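Local coordinates for protein putative polyketide biosynthesis enoyl-CoA hydratase homolog pksH (Bacillus subtilis, PDB 3HP0) that dehydrates the PksL-tethered (S)-3-hydroxy-3-methylglutaryl group to a 3-methylglutaconyl group during biosynthesis of the antibiotic bacillaene, at residues Q173-E177 against W178-D182. Numbering follows the deposited sequence.
Sequences QEASE and WGLID
A Schellman motif closes the C-terminal end of helix 172-178 in this crotonase-family fold, with A175 and S176 meeting G179 and L180 across the turn. Two nested backbone bonds, 6→1 and 5→2, identify it: L180 N reaches back to A175 O at 2.8 Å, and inside that loop G179 N points to S176 O at 3.3 Å. Both are weak by angle. G179, the first residue to leave helical geometry, has a positive phi of 102°, the backbone conformation that ends the helix in a Schellman motif. A175 O also receives weak bonds from G179 N and I181 N, so one carbonyl gathers three amides as the chain turns back. The last well-formed helical bond runs from W178 N to E174 O, 2.7 Å and nearly straight.

The apolar contact that usually accompanies this motif is present: A175 CB and L180 CB lie 3.8 Å apart, on a buried side that F133 of strand 132-134 also covers. One turn apart on the helix, E174 and W178 extend alongside each other. E174 CB lies over the face of W178, 4.3 Å from the centroid of its five-membered ring and 18° off the ring normal, a CH-pi contact, while E174 OE2 accepts a hydrogen bond from S171 N. K159 adds a cation-pi contact to the indole, and R154 NH1 binds G179 O, tying the turn to helix 148-155.

I181 completes the wrap. Its chi1 of 50° places CG1 between the backbone N and the carbonyl carbon and directs that branch back at the helix: I181 CG1 lies 3.6 Å from A175 CB, and the terminal CD1 ends 3.5 Å from S176 CB.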
loop_
_atom_site.group_PDB
_atom_site.type_symbol
_atom_site.label_atom_id
_atom_site.label_comp_id
_atom_site.label_asym_id
_atom_site.label_seq_id
_atom_site.Cartn_x
_atom_site.Cartn_y
_atom_site.Cartn_z
ATOM N N GLN A 173 9.660 14.799 4.534
ATOM C CA GLN A 173 10.215 15.167 5.842
ATOM C C GLN A 173 9.250 14.796 6.967
ATOM O O GLN A 173 9.651 14.170 7.954
ATOM C CB GLN A 173 10.489 16.677 5.931
ATOM C CG GLN A 173 11.688 17.199 5.150
ATOM C CD GLN A 173 11.548 17.031 3.649
ATOM O OE1 GLN A 173 10.459 17.180 3.084
ATOM N NE2 GLN A 173 12.663 16.739 2.988
ATOM N N GLU A 174 7.985 15.200 6.828
ATOM C CA GLU A 174 6.985 14.898 7.846
ATOM C C GLU A 174 6.801 13.389 7.932
ATOM O O GLU A 174 6.728 12.828 9.025
ATOM C CB GLU A 174 5.642 15.539 7.512
ATOM C CG GLU A 174 5.726 16.968 7.070
ATOM C CD GLU A 174 4.356 17.567 6.825
ATOM O OE1 GLU A 174 3.684 17.921 7.823
ATOM O OE2 GLU A 174 3.953 17.670 5.639
ATOM N N ALA A 175 6.722 12.738 6.775
ATOM C CA ALA A 175 6.564 11.294 6.746
ATOM C C ALA A 175 7.662 10.677 7.612
ATOM O O ALA A 175 7.412 9.748 8.386
ATOM C CB ALA A 175 6.666 10.776 5.310
ATOM N N SER A 176 8.874 11.212 7.484
ATOM C CA SER A 176 10.014 10.713 8.248
ATOM C C SER A 176 9.835 10.983 9.729
ATOM O O SER A 176 9.995 10.085 10.555
ATOM C CB SER A 176 11.321 11.362 7.766
ATOM O OG SER A 176 12.435 10.908 8.527
ATOM N N GLU A 177 9.500 12.224 10.062
ATOM C CA GLU A 177 9.308 12.604 11.455
ATOM C C GLU A 177 8.179 11.801 12.094
ATOM O O GLU A 177 8.282 11.390 13.252
ATOM C CB GLU A 177 9.005 14.103 11.561
ATOM C CG GLU A 177 10.088 14.999 10.966
ATOM C CD GLU A 177 9.728 16.483 11.005
ATOM O OE1 GLU A 177 10.281 17.254 10.184
ATOM O OE2 GLU A 177 8.902 16.880 11.860
ATOM N N TRP A 178 7.114 11.562 11.332
ATOM C CA TRP A 178 5.962 10.818 11.835
ATOM C C TRP A 178 6.145 9.304 11.929
ATOM O O TRP A 178 5.441 8.634 12.682
ATOM C CB TRP A 178 4.736 11.107 10.972
ATOM C CG TRP A 178 4.307 12.543 10.973
ATOM C CD1 TRP A 178 4.872 13.576 11.668
ATOM C CD2 TRP A 178 3.207 13.104 10.246
ATOM N NE1 TRP A 178 4.189 14.741 11.420
ATOM C CE2 TRP A 178 3.158 14.479 10.557
ATOM C CE3 TRP A 178 2.247 12.573 9.372
ATOM C CZ2 TRP A 178 2.195 15.335 10.016
ATOM C CZ3 TRP A 178 1.292 13.421 8.837
ATOM C CH2 TRP A 178 1.269 14.787 9.166
ATOM N N GLY A 179 7.081 8.761 11.164
ATOM C CA GLY A 179 7.293 7.330 11.199
ATOM C C GLY A 179 6.681 6.637 10.000
ATOM O O GLY A 179 6.759 5.414 9.901
ATOM N N LEU A 180 6.064 7.408 9.098
ATOM C CA LEU A 180 5.462 6.838 7.893
ATOM C C LEU A 180 6.535 6.128 7.072
ATOM O O LEU A 180 6.288 5.085 6.477
ATOM C CB LEU A 180 4.802 7.921 7.042
ATOM C CG LEU A 180 4.279 7.430 5.677
ATOM C CD1 LEU A 180 3.517 6.114 5.843
ATOM C CD2 LEU A 180 3.376 8.486 5.045
ATOM N N ILE A 181 7.729 6.700 7.029
ATOM C CA ILE A 181 8.813 6.080 6.307
ATOM C C ILE A 181 10.049 6.053 7.204
ATOM O O ILE A 181 10.284 6.978 7.992
ATOM C CB ILE A 181 9.144 6.830 4.957
ATOM C CG1 ILE A 181 9.302 8.317 5.211
ATOM C CG2 ILE A 181 8.063 6.578 3.906
ATOM C CD1 ILE A 181 10.709 8.686 5.581
ATOM N N ASP A 182 10.819 4.976 7.104
ATOM C CA ASP A 182 12.046 4.815 7.870
ATOM C C ASP A 182 13.110 5.199 6.845
ATOM O O ASP A 182 13.177 4.599 5.780
ATOM C CB ASP A 182 12.242 3.339 8.279
ATOM C CG ASP A 182 10.956 2.670 8.723
ATOM O OD1 ASP A 182 10.199 2.160 7.864
ATOM O OD2 ASP A 182 10.671 2.637 9.942
#